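Local atomic coordinates of penicillin-binding protein 2 (Pbp2) (Helicobacter pylori, PDB entry 5LP5), a protein that probably acts as a penicillin-binding transpeptidase in peptidoglycan synthesis and cell-shape maintenance, and forms a cell-wall synthesis complex with MreC. Residues 488-493 / 509-513; 444-448 / 544-548; 202-208 / 220-226. One frame throughout, in Å; residues are numbered along the deposited sequence.

How the contacts relate
Contacts 1 and 2 are buried and hold neighbouring elements of one transpeptidase domain: strands 511-517 and 542-549 lie side by side in the same sheet, joined by backbone bonds such as Ala511 O to Phe548 N, and contact 1 is nested inside the loop that contact 2 closes. Their centres are about 12 Å apart. Contact 1 ties a helix to the edge strand by a disulfide, a backbone hydrogen bond and an asparagine side chain that bonds a strand carbonyl, whereas contact 2 rests a helix on the sheet mainly through side chains, apolar ones and two threonines. Contact 3 is a surface hairpin, its centre about 50 Å from that of contact 2, where cross-strand backbone bonds dominate.

Contact 1. Residues 488-493 / 509-513; sequences MYEVCN and TLACK
A disulfide between Cys492 and Cys512 staples the last turns of helix 475-493 to the outermost strand of the transpeptidase sheet, which runs at about a right angle to it. The SG atoms are 2.1 Å apart, and the CG1 methyl of Val491 packs 3.6 Å from SG of Cys512, giving the sulfur an apolar neighbour. Beneath the bridge the strand is held by backbone: N of Cys512 donates to O of Met488 (3.1 Å), coming from above the carbonyl plane. Met488 bends at its last torsion (chi3 71°), and CE lies 3.7 Å from the carbonyl carbon of Cys512.

At the other end Asn493 suits its place because one amide nitrogen bonds both the helix and the strand. ND2 gives a bond to O of Leu510 (2.7 Å), almost in line with that carbonyl, and another to O of Tyr489 in its own helix. Beside it, CG2 of Thr509 touches the edge of the Tyr489 ring at CE1 (3.6 Å), while Tyr551 stacks on that ring.

Lys513, which follows Cys512, probably belongs to the K(T/S)G-type motif of this family, so covalent and polar ties together fix the strand just before a likely active-site residue.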
ATOM      1  N   MET A 488      38.917  28.664  -3.003  1.00 51.59           N
ATOM      2  CA  MET A 488      38.344  27.386  -2.566  1.00 50.46           C
ATOM      3  C   MET A 488      39.166  26.241  -3.153  1.00 53.08           C
ATOM      4  O   MET A 488      39.452  25.259  -2.471  1.00 51.96           O
ATOM      5  CB  MET A 488      36.867  27.261  -2.977  1.00 48.45           C
ATOM      6  CG  MET A 488      35.914  28.252  -2.296  1.00 47.37           C
ATOM      7  SD  MET A 488      34.154  28.157  -2.738  1.00 45.90           S
ATOM      8  CE  MET A 488      33.822  26.609  -1.902  1.00 47.53           C
ATOM      9  N   TYR A 489      39.562  26.385  -4.416  1.00 58.22           N
ATOM     10  CA  TYR A 489      40.473  25.436  -5.060  1.00 61.09           C
ATOM     11  C   TYR A 489      41.738  25.226  -4.223  1.00 61.29           C
ATOM     12  O   TYR A 489      42.172  24.090  -3.992  1.00 58.20           O
ATOM     13  CB  TYR A 489      40.844  25.930  -6.464  1.00 64.38           C
ATOM     14  CG  TYR A 489      41.866  25.059  -7.172  1.00 71.59           C
ATOM     15  CD1 TYR A 489      41.536  23.785  -7.625  1.00 72.95           C
ATOM     16  CD2 TYR A 489      43.167  25.515  -7.385  1.00 75.91           C
ATOM     17  CE1 TYR A 489      42.473  23.002  -8.268  1.00 75.35           C
ATOM     18  CE2 TYR A 489      44.110  24.732  -8.020  1.00 75.62           C
ATOM     19  CZ  TYR A 489      43.755  23.485  -8.466  1.00 77.53           C
ATOM     20  OH  TYR A 489      44.683  22.712  -9.107  1.00 82.50           O
ATOM     21  N   GLU A 490      42.304  26.338  -3.756  1.00 62.92           N
ATOM     22  CA  GLU A 490      43.537  26.322  -2.975  1.00 62.83           C
ATOM     23  C   GLU A 490      43.359  25.700  -1.587  1.00 59.01           C
ATOM     24  O   GLU A 490      44.295  25.148  -1.036  1.00 59.40           O
ATOM     25  CB  GLU A 490      44.124  27.742  -2.870  1.00 65.29           C
ATOM     26  CG  GLU A 490      44.806  28.217  -4.147  1.00 66.98           C
ATOM     27  CD  GLU A 490      45.283  29.662  -4.102  1.00 68.20           C
ATOM     28  OE1 GLU A 490      45.230  30.314  -3.031  1.00 69.29           O
ATOM     29  OE2 GLU A 490      45.725  30.153  -5.161  1.00 67.75           O
ATOM     30  N   VAL A 491      42.166  25.774  -1.024  1.00 58.24           N
ATOM     31  CA  VAL A 491      41.933  25.198   0.308  1.00 61.12           C
ATOM     32  C   VAL A 491      42.173  23.698   0.309  1.00 60.76           C
ATOM     33  O   VAL A 491      42.678  23.141   1.279  1.00 55.08           O
ATOM     34  CB  VAL A 491      40.501  25.471   0.823  1.00 60.47           C
ATOM     35  CG1 VAL A 491      40.289  24.812   2.174  1.00 62.59           C
ATOM     36  CG2 VAL A 491      40.247  26.967   0.943  1.00 61.28           C
ATOM     37  N   CYS A 492      41.800  23.075  -0.804  1.00 66.70           N
ATOM     38  CA  CYS A 492      41.803  21.627  -0.975  1.00 70.25           C
ATOM     39  C   CYS A 492      43.069  21.148  -1.678  1.00 69.81           C
ATOM     40  O   CYS A 492      43.464  19.994  -1.508  1.00 70.50           O
ATOM     41  CB  CYS A 492      40.593  21.223  -1.817  1.00 71.19           C
ATOM     42  SG  CYS A 492      39.073  20.770  -0.944  1.00 95.00           S
ATOM     43  N   ASN A 493      43.688  22.028  -2.470  1.00 69.38           N
ATOM     44  CA  ASN A 493      44.754  21.630  -3.405  1.00 72.17           C
ATOM     45  C   ASN A 493      46.142  22.245  -3.176  1.00 72.86           C
ATOM     46  O   ASN A 493      47.149  21.634  -3.518  1.00 70.85           O
ATOM     47  CB  ASN A 493      44.310  21.928  -4.829  1.00 72.32           C
ATOM     48  CG  ASN A 493      43.115  21.107  -5.231  1.00 73.23           C
ATOM     49  OD1 ASN A 493      43.228  19.903  -5.433  1.00 71.05           O
ATOM     50  ND2 ASN A 493      41.953  21.751  -5.327  1.00 75.77           N
ATOM     51  N   THR A 509      39.086  16.498  -9.005  1.00 54.33           N
ATOM     52  CA  THR A 509      39.520  17.758  -8.412  1.00 52.76           C
ATOM     53  C   THR A 509      38.408  18.443  -7.648  1.00 50.53           C
ATOM     54  O   THR A 509      37.318  18.646  -8.173  1.00 47.80           O
ATOM     55  CB  THR A 509      40.075  18.721  -9.457  1.00 52.08           C
ATOM     56  OG1 THR A 509      41.025  18.032 -10.281  1.00 55.08           O
ATOM     57  CG2 THR A 509      40.785  19.863  -8.783  1.00 50.79           C
ATOM     58  N   LEU A 510      38.732  18.805  -6.408  1.00 50.61           N
ATOM     59  CA  LEU A 510      37.803  19.396  -5.469  1.00 50.39           C
ATOM     60  C   LEU A 510      38.136  20.862  -5.187  1.00 52.39           C
ATOM     61  O   LEU A 510      39.280  21.292  -5.314  1.00 54.70           O
ATOM     62  CB  LEU A 510      37.845  18.614  -4.153  1.00 50.43           C
ATOM     63  CG  LEU A 510      37.194  17.231  -4.122  1.00 50.72           C
ATOM     64  CD1 LEU A 510      37.608  16.412  -2.914  1.00 49.95           C
ATOM     65  CD2 LEU A 510      35.690  17.372  -4.128  1.00 51.94           C
ATOM     66  N   ALA A 511      37.109  21.607  -4.781  1.00 53.46           N
ATOM     67  CA  ALA A 511      37.234  22.986  -4.316  1.00 53.85           C
ATOM     68  C   ALA A 511      36.316  23.150  -3.092  1.00 56.27           C
ATOM     69  O   ALA A 511      35.130  22.864  -3.172  1.00 58.93           O
ATOM     70  CB  ALA A 511      36.827  23.942  -5.423  1.00 51.86           C
ATOM     71  N   CYS A 512      36.864  23.614  -1.972  1.00 59.12           N
ATOM     72  CA  CYS A 512      36.157  23.601  -0.683  1.00 59.19           C
ATOM     73  C   CYS A 512      36.352  24.891   0.136  1.00 56.92           C
ATOM     74  O   CYS A 512      37.073  25.809  -0.253  1.00 55.41           O
ATOM     75  CB  CYS A 512      36.639  22.390   0.153  1.00 62.95           C
ATOM     76  SG  CYS A 512      38.452  22.296   0.333  1.00 76.31           S
ATOM     77  N   LYS A 513      35.661  24.948   1.266  1.00 54.66           N
ATOM     78  CA  LYS A 513      35.922  25.903   2.341  1.00 53.26           C
ATOM     79  C   LYS A 513      35.522  25.227   3.647  1.00 52.61           C
ATOM     80  O   LYS A 513      34.439  24.655   3.761  1.00 53.37           O
ATOM     81  CB  LYS A 513      35.141  27.206   2.158  1.00 52.82           C
ATOM     82  CG  LYS A 513      35.397  28.256   3.243  1.00 56.32           C
ATOM     83  CD  LYS A 513      36.804  28.839   3.158  1.00 61.03           C
ATOM     84  CE  LYS A 513      37.301  29.385   4.487  1.00 64.54           C
ATOM     85  NZ  LYS A 513      37.810  28.323   5.414  1.00 64.24           N
TER

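Contact 2. Residues 444-448 / 544-548; sequences VLAYT and WITAF
Thr448 places OG1 beside its backbone N and trans to the carbonyl carbon (chi1 -54°), which turns the hydroxyl back along its own helix and toward the sheet, where Thr546 meets it with OG1 trans to the backbone N (chi1 -166°). The two threonines reach tip to tip where helix 441-453 lies over strand 542-549 of the five-stranded antiparallel sheet, part of the transpeptidase fold of the penicillin-binding and beta-lactamase clan. The segment axes are 8.4 Å apart and inclined by 33°. Trp544, Thr546 and Phe548 direct their side chains to the helix, as strand alternation requires, while Ile545 and Ala547 face the far side.

OG1 of Thr448 donates to O of Val444 (2.7 Å), the carbonyl one turn earlier. The same oxygen takes the helix bond from N of Thr448, and the two donors approach from opposite faces of the carbonyl plane. The hydroxyls of Thr546 and Thr448 lie close enough for a hydrogen bond, though the modelled separation is too short to be trusted; OG1 of Thr546 is also bonded to OG1 of Thr559 on the next strand. Threonine suits this buried layer because the hydroxyl of Thr448 pays its polar cost at O of Val444 while its methyl packs: CG2 of Thr448 lies 3.8 Å from N of Ala547.

Val444 supplies the apolar half. Its branches divide the work, CG1 resting 3.8 Å from CB of Thr546 and CG2 meeting the six-membered ring of Trp544 at CZ3 and CH2. The broad indole offers a wide apolar surface to the branched valine. Its one polar atom is bonded as well: NE1 of Trp544 to O of Pro308.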
ATOM      1  N   VAL A 444      23.855  27.068   3.347  1.00 34.87           N
ATOM      2  CA  VAL A 444      25.286  26.942   3.008  1.00 34.54           C
ATOM      3  C   VAL A 444      25.462  26.258   1.650  1.00 34.05           C
ATOM      4  O   VAL A 444      26.282  26.685   0.831  1.00 34.43           O
ATOM      5  CB  VAL A 444      26.039  26.148   4.087  1.00 34.78           C
ATOM      6  CG1 VAL A 444      27.496  25.954   3.704  1.00 35.66           C
ATOM      7  CG2 VAL A 444      25.938  26.849   5.434  1.00 35.33           C
ATOM      8  N   LEU A 445      24.674  25.203   1.426  1.00 33.21           N
ATOM      9  CA  LEU A 445      24.660  24.447   0.169  1.00 31.59           C
ATOM     10  C   LEU A 445      24.263  25.295  -1.034  1.00 31.85           C
ATOM     11  O   LEU A 445      24.954  25.257  -2.075  1.00 33.57           O
ATOM     12  CB  LEU A 445      23.697  23.258   0.286  1.00 30.45           C
ATOM     13  CG  LEU A 445      23.439  22.435  -0.982  1.00 30.12           C
ATOM     14  CD1 LEU A 445      24.573  21.476  -1.289  1.00 29.97           C
ATOM     15  CD2 LEU A 445      22.142  21.671  -0.848  1.00 29.98           C
ATOM     16  N   ALA A 446      23.146  26.020  -0.923  1.00 30.08           N
ATOM     17  CA  ALA A 446      22.692  26.863  -2.022  1.00 31.04           C
ATOM     18  C   ALA A 446      23.758  27.919  -2.327  1.00 33.65           C
ATOM     19  O   ALA A 446      24.098  28.195  -3.493  1.00 37.56           O
ATOM     20  CB  ALA A 446      21.373  27.525  -1.676  1.00 30.75           C
ATOM     21  N   TYR A 447      24.269  28.496  -1.252  1.00 34.09           N
ATOM     22  CA  TYR A 447      25.338  29.482  -1.298  1.00 36.09           C
ATOM     23  C   TYR A 447      26.562  28.938  -2.023  1.00 38.51           C
ATOM     24  O   TYR A 447      27.080  29.584  -2.939  1.00 45.29           O
ATOM     25  CB  TYR A 447      25.659  29.908   0.160  1.00 35.12           C
ATOM     26  CG  TYR A 447      27.028  30.480   0.457  1.00 34.02           C
ATOM     27  CD1 TYR A 447      27.422  31.721  -0.035  1.00 34.60           C
ATOM     28  CD2 TYR A 447      27.900  29.795   1.292  1.00 33.51           C
ATOM     29  CE1 TYR A 447      28.666  32.253   0.269  1.00 35.30           C
ATOM     30  CE2 TYR A 447      29.143  30.307   1.603  1.00 35.08           C
ATOM     31  CZ  TYR A 447      29.529  31.540   1.095  1.00 36.04           C
ATOM     32  OH  TYR A 447      30.768  32.042   1.445  1.00 35.11           O
ATOM     33  N   THR A 448      27.019  27.748  -1.634  1.00 38.25           N
ATOM     34  CA  THR A 448      28.172  27.115  -2.294  1.00 39.55           C
ATOM     35  C   THR A 448      27.971  26.882  -3.824  1.00 40.14           C
ATOM     36  O   THR A 448      28.909  27.034  -4.605  1.00 41.33           O
ATOM     37  CB  THR A 448      28.507  25.774  -1.621  1.00 38.13           C
ATOM     38  OG1 THR A 448      28.693  25.983  -0.219  1.00 37.10           O
ATOM     39  CG2 THR A 448      29.752  25.153  -2.238  1.00 37.66           C
ATOM     40  N   TRP A 544      32.209  22.429   9.949  1.00 47.25           N
ATOM     41  CA  TRP A 544      31.642  22.615   8.623  1.00 45.61           C
ATOM     42  C   TRP A 544      32.668  22.260   7.555  1.00 46.86           C
ATOM     43  O   TRP A 544      33.882  22.343   7.782  1.00 45.40           O
ATOM     44  CB  TRP A 544      31.244  24.076   8.387  1.00 45.26           C
ATOM     45  CG  TRP A 544      29.948  24.525   8.982  1.00 43.67           C
ATOM     46  CD1 TRP A 544      29.772  25.166  10.175  1.00 42.75           C
ATOM     47  CD2 TRP A 544      28.651  24.406   8.400  1.00 41.92           C
ATOM     48  NE1 TRP A 544      28.451  25.443  10.374  1.00 41.93           N
ATOM     49  CE2 TRP A 544      27.736  24.990   9.301  1.00 41.36           C
ATOM     50  CE3 TRP A 544      28.167  23.854   7.212  1.00 39.21           C
ATOM     51  CZ2 TRP A 544      26.370  25.031   9.053  1.00 38.83           C
ATOM     52  CZ3 TRP A 544      26.815  23.911   6.960  1.00 37.41           C
ATOM     53  CH2 TRP A 544      25.934  24.489   7.872  1.00 37.53           C
ATOM     54  N   ILE A 545      32.153  21.883   6.385  1.00 47.12           N
ATOM     55  CA  ILE A 545      32.915  21.833   5.145  1.00 46.09           C
ATOM     56  C   ILE A 545      31.906  21.833   4.008  1.00 43.98           C
ATOM     57  O   ILE A 545      30.963  21.048   4.000  1.00 44.50           O
ATOM     58  CB  ILE A 545      33.831  20.593   5.062  1.00 48.22           C
ATOM     59  CG1 ILE A 545      34.669  20.607   3.772  1.00 47.65           C
ATOM     60  CG2 ILE A 545      33.018  19.307   5.196  1.00 48.43           C
ATOM     61  CD1 ILE A 545      35.926  19.768   3.847  1.00 47.32           C
ATOM     62  N   THR A 546      32.078  22.756   3.074  1.00 42.82           N
ATOM     63  CA  THR A 546      31.235  22.816   1.894  1.00 39.34           C
ATOM     64  C   THR A 546      32.180  22.831   0.715  1.00 39.52           C
ATOM     65  O   THR A 546      33.339  23.109   0.866  1.00 41.19           O
ATOM     66  CB  THR A 546      30.301  24.035   1.929  1.00 37.97           C
ATOM     67  OG1 THR A 546      29.276  23.896   0.945  1.00 34.90           O
ATOM     68  CG2 THR A 546      31.070  25.316   1.688  1.00 40.42           C
ATOM     69  N   ALA A 547      31.698  22.465  -0.456  1.00 42.73           N
ATOM     70  CA  ALA A 547      32.588  22.205  -1.595  1.00 44.13           C
ATOM     71  C   ALA A 547      31.819  22.017  -2.902  1.00 40.77           C
ATOM     72  O   ALA A 547      30.682  21.555  -2.882  1.00 40.30           O
ATOM     73  CB  ALA A 547      33.455  20.975  -1.314  1.00 45.14           C
ATOM     74  N   PHE A 548      32.443  22.390  -4.022  1.00 40.03           N
ATOM     75  CA  PHE A 548      31.903  22.089  -5.352  1.00 39.87           C
ATOM     76  C   PHE A 548      32.851  21.233  -6.204  1.00 42.07           C
ATOM     77  O   PHE A 548      34.076  21.225  -6.016  1.00 42.88           O
ATOM     78  CB  PHE A 548      31.510  23.354  -6.099  1.00 38.05           C
ATOM     79  CG  PHE A 548      32.664  24.217  -6.502  1.00 38.31           C
ATOM     80  CD1 PHE A 548      33.249  24.075  -7.741  1.00 38.48           C
ATOM     81  CD2 PHE A 548      33.130  25.212  -5.655  1.00 39.06           C
ATOM     82  CE1 PHE A 548      34.297  24.894  -8.128  1.00 39.91           C
ATOM     83  CE2 PHE A 548      34.169  26.038  -6.033  1.00 39.67           C
ATOM     84  CZ  PHE A 548      34.755  25.878  -7.276  1.00 40.38           C
TER

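Contact 3. Residues 202-208 / 220-226; sequences KVGYKIM and LEVVLPS
Tyr205, Ile207, Glu221 and Val223 make the packed face of a beta hairpin, strands 204-210 and 216-223, which with strand 43-49 forms a three-stranded antiparallel sheet. Tyr205 holds its ring between its own N and carbonyl carbon, and this torsion (chi1 63°) carries the ring over to Val223. CB of Val223 lies over one face of the ring, 4.1 Å from the centroid, a CH-pi contact, and CG2 of Val223 is 3.5 Å from CZ of Tyr205. Glu221, extended, brings OE2 beside OH of Tyr205, a probable hydrogen bond whose modelled length is too short to rely on. The carboxylate is turned 73° from the ring plane. Beside it Ile207 runs in the same direction, its aliphatic chain flanking that of Glu221.

The reverse face is looser. Lys206 and Val222, a non-hydrogen-bonded pair, meet little across the strands, and Val222 lies exposed in the assembly. Leu224, beyond the strand, points away.

Backbone bonds carry the register. Tyr205 and Val223 exchange two, N of Val223 meeting O of Tyr205 almost straight on (3.0 Å). Leu220 and Glu221 both face Ile207, a classic beta bulge. N of Leu220 is 2.8 Å from O of Ile207, and N of Glu221 bonds the same oxygen. Gly204, without a side chain, lets the strands close up, its CA being 3.2 Å from O of Val223. At the open end N of Lys202 donates to OG of Ser226 (3.0 Å), an oxygen also bonded to Asn229, and Pro225 packs on Tyr220 of the MreC chain.

The Tyr205 ring thus serves both Val223 and, by a cation-pi contact, Lys46, while its OH, if it donates to OE2, would probably disperse some of the Glu221 charge.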
ATOM      1  N   LYS A 202      -7.624  11.945  -5.726  1.00 44.87           N
ATOM      2  CA  LYS A 202      -9.007  12.435  -5.637  1.00 48.37           C
ATOM      3  C   LYS A 202      -9.956  11.242  -5.557  1.00 47.63           C
ATOM      4  O   LYS A 202      -9.764  10.252  -6.269  1.00 51.53           O
ATOM      5  CB  LYS A 202      -9.380  13.287  -6.854  1.00 50.58           C
ATOM      6  CG  LYS A 202      -8.399  14.401  -7.172  1.00 54.40           C
ATOM      7  CD  LYS A 202      -8.369  14.724  -8.664  1.00 57.28           C
ATOM      8  CE  LYS A 202      -9.591  15.524  -9.085  1.00 59.58           C
ATOM      9  NZ  LYS A 202      -9.577  16.895  -8.497  1.00 60.23           N
ATOM     10  N   VAL A 203     -10.970  11.321  -4.699  1.00 45.20           N
ATOM     11  CA  VAL A 203     -11.989  10.284  -4.674  1.00 45.64           C
ATOM     12  C   VAL A 203     -12.871  10.378  -5.901  1.00 43.87           C
ATOM     13  O   VAL A 203     -13.013  11.435  -6.508  1.00 42.69           O
ATOM     14  CB  VAL A 203     -12.936  10.358  -3.466  1.00 48.26           C
ATOM     15  CG1 VAL A 203     -12.213   9.948  -2.197  1.00 46.63           C
ATOM     16  CG2 VAL A 203     -13.598  11.733  -3.377  1.00 52.47           C
ATOM     17  N   GLY A 204     -13.460   9.245  -6.243  1.00 42.31           N
ATOM     18  CA  GLY A 204     -14.535   9.204  -7.196  1.00 41.98           C
ATOM     19  C   GLY A 204     -15.696   8.618  -6.435  1.00 41.58           C
ATOM     20  O   GLY A 204     -15.592   8.319  -5.242  1.00 41.84           O
ATOM     21  N   TYR A 205     -16.807   8.453  -7.123  1.00 39.39           N
ATOM     22  CA  TYR A 205     -17.965   7.848  -6.511  1.00 39.59           C
ATOM     23  C   TYR A 205     -18.790   7.113  -7.556  1.00 40.18           C
ATOM     24  O   TYR A 205     -18.628   7.318  -8.762  1.00 37.93           O
ATOM     25  CB  TYR A 205     -18.800   8.912  -5.790  1.00 38.87           C
ATOM     26  CG  TYR A 205     -19.401  10.004  -6.673  1.00 38.81           C
ATOM     27  CD1 TYR A 205     -20.626   9.827  -7.283  1.00 39.44           C
ATOM     28  CD2 TYR A 205     -18.753  11.213  -6.864  1.00 38.19           C
ATOM     29  CE1 TYR A 205     -21.180  10.795  -8.076  1.00 40.50           C
ATOM     30  CE2 TYR A 205     -19.302  12.201  -7.651  1.00 39.11           C
ATOM     31  CZ  TYR A 205     -20.517  11.990  -8.253  1.00 41.22           C
ATOM     32  OH  TYR A 205     -21.087  12.981  -9.034  1.00 44.87           O
ATOM     33  N   LYS A 206     -19.675   6.251  -7.081  1.00 41.18           N
ATOM     34  CA  LYS A 206     -20.508   5.482  -7.974  1.00 44.47           C
ATOM     35  C   LYS A 206     -21.889   5.339  -7.379  1.00 46.41           C
ATOM     36  O   LYS A 206     -22.037   4.765  -6.321  1.00 45.62           O
ATOM     37  CB  LYS A 206     -19.862   4.126  -8.181  1.00 46.45           C
ATOM     38  CG  LYS A 206     -20.723   3.117  -8.874  1.00 49.57           C
ATOM     39  CD  LYS A 206     -19.830   2.017  -9.413  1.00 50.55           C
ATOM     40  CE  LYS A 206     -20.658   0.834  -9.865  1.00 55.97           C
ATOM     41  NZ  LYS A 206     -19.914   0.008 -10.856  1.00 62.68           N
ATOM     42  N   ILE A 207     -22.892   5.901  -8.048  1.00 49.41           N
ATOM     43  CA  ILE A 207     -24.273   5.883  -7.572  1.00 51.43           C
ATOM     44  C   ILE A 207     -25.074   4.850  -8.358  1.00 54.40           C
ATOM     45  O   ILE A 207     -25.026   4.818  -9.588  1.00 52.47           O
ATOM     46  CB  ILE A 207     -24.946   7.248  -7.751  1.00 52.48           C
ATOM     47  CG1 ILE A 207     -24.128   8.340  -7.062  1.00 53.73           C
ATOM     48  CG2 ILE A 207     -26.339   7.245  -7.159  1.00 52.54           C
ATOM     49  CD1 ILE A 207     -24.717   9.727  -7.199  1.00 55.93           C
ATOM     50  N   MET A 208     -25.830   4.024  -7.639  1.00 58.10           N
ATOM     51  CA  MET A 208     -26.456   2.837  -8.211  1.00 64.34           C
ATOM     52  C   MET A 208     -27.902   2.667  -7.789  1.00 72.44           C
ATOM     53  O   MET A 208     -28.273   2.983  -6.660  1.00 79.67           O
ATOM     54  CB  MET A 208     -25.691   1.600  -7.771  1.00 64.22           C
ATOM     55  CG  MET A 208     -24.236   1.632  -8.170  1.00 64.95           C
ATOM     56  SD  MET A 208     -23.504   0.045  -7.855  1.00 71.91           S
ATOM     57  CE  MET A 208     -23.335   0.107  -6.077  1.00 74.61           C
ATOM     58  N   LEU A 220     -26.099   4.340 -12.167  1.00 51.00           N
ATOM     59  CA  LEU A 220     -26.766   5.569 -12.636  1.00 51.17           C
ATOM     60  C   LEU A 220     -25.785   6.694 -12.934  1.00 46.90           C
ATOM     61  O   LEU A 220     -26.056   7.560 -13.758  1.00 44.77           O
ATOM     62  CB  LEU A 220     -27.768   6.059 -11.588  1.00 54.67           C
ATOM     63  CG  LEU A 220     -28.880   5.074 -11.209  1.00 57.29           C
ATOM     64  CD1 LEU A 220     -29.560   5.491  -9.924  1.00 58.65           C
ATOM     65  CD2 LEU A 220     -29.894   4.933 -12.328  1.00 60.16           C
ATOM     66  N   GLU A 221     -24.673   6.697 -12.207  1.00 44.51           N
ATOM     67  CA  GLU A 221     -23.619   7.695 -12.343  1.00 42.39           C
ATOM     68  C   GLU A 221     -22.288   7.044 -11.944  1.00 40.22           C
ATOM     69  O   GLU A 221     -22.229   6.196 -11.054  1.00 37.23           O
ATOM     70  CB  GLU A 221     -23.931   8.897 -11.446  1.00 41.77           C
ATOM     71  CG  GLU A 221     -22.918  10.024 -11.436  1.00 41.65           C
ATOM     72  CD  GLU A 221     -23.402  11.258 -10.631  1.00 42.18           C
ATOM     73  OE1 GLU A 221     -24.468  11.223  -9.984  1.00 42.32           O
ATOM     74  OE2 GLU A 221     -22.721  12.297 -10.631  1.00 41.55           O
ATOM     75  N   VAL A 222     -21.228   7.407 -12.647  1.00 40.74           N
ATOM     76  CA  VAL A 222     -19.875   7.066 -12.229  1.00 40.43           C
ATOM     77  C   VAL A 222     -19.036   8.321 -12.397  1.00 41.83           C
ATOM     78  O   VAL A 222     -19.139   9.024 -13.403  1.00 44.30           O
ATOM     79  CB  VAL A 222     -19.211   5.940 -13.056  1.00 39.17           C
ATOM     80  CG1 VAL A 222     -17.909   5.530 -12.406  1.00 37.77           C
ATOM     81  CG2 VAL A 222     -20.094   4.732 -13.160  1.00 40.14           C
ATOM     82  N   VAL A 223     -18.226   8.603 -11.388  1.00 41.27           N
ATOM     83  CA  VAL A 223     -17.124   9.523 -11.508  1.00 40.98           C
ATOM     84  C   VAL A 223     -15.896   8.735 -11.081  1.00 40.47           C
ATOM     85  O   VAL A 223     -15.859   8.198  -9.985  1.00 44.53           O
ATOM     86  CB  VAL A 223     -17.324  10.735 -10.589  1.00 40.89           C
ATOM     87  CG1 VAL A 223     -16.056  11.569 -10.511  1.00 40.84           C
ATOM     88  CG2 VAL A 223     -18.495  11.586 -11.067  1.00 41.94           C
ATOM     89  N   LEU A 224     -14.891   8.643 -11.933  1.00 39.95           N
ATOM     90  CA  LEU A 224     -13.692   7.850 -11.591  1.00 38.63           C
ATOM     91  C   LEU A 224     -12.697   8.570 -10.678  1.00 37.80           C
ATOM     92  O   LEU A 224     -12.597   9.798 -10.690  1.00 36.18           O
ATOM     93  CB  LEU A 224     -12.960   7.428 -12.862  1.00 37.29           C
ATOM     94  CG  LEU A 224     -13.667   6.459 -13.786  1.00 37.45           C
ATOM     95  CD1 LEU A 224     -12.761   6.286 -14.987  1.00 39.04           C
ATOM     96  CD2 LEU A 224     -13.928   5.125 -13.100  1.00 37.38           C
ATOM     97  N   PRO A 225     -11.942   7.797  -9.889  1.00 38.91           N
ATOM     98  CA  PRO A 225     -10.924   8.396  -9.038  1.00 40.65           C
ATOM     99  C   PRO A 225      -9.670   8.656  -9.825  1.00 44.45           C
ATOM    100  O   PRO A 225      -9.467   8.040 -10.862  1.00 46.07           O
ATOM    101  CB  PRO A 225     -10.654   7.317  -8.011  1.00 38.71           C
ATOM    102  CG  PRO A 225     -10.885   6.052  -8.775  1.00 37.74           C
ATOM    103  CD  PRO A 225     -11.965   6.328  -9.775  1.00 37.99           C
ATOM    104  N   SER A 226      -8.832   9.566  -9.337  1.00 51.10           N
ATOM    105  CA  SER A 226      -7.539   9.816  -9.955  1.00 53.57           C
ATOM    106  C   SER A 226      -6.696   8.540  -9.868  1.00 55.29           C
ATOM    107  O   SER A 226      -6.964   7.649  -9.063  1.00 57.00           O
ATOM    108  CB  SER A 226      -6.825  10.991  -9.278  1.00 54.53           C
ATOM    109  OG  SER A 226      -6.228  10.603  -8.051  1.00 56.76           O
TER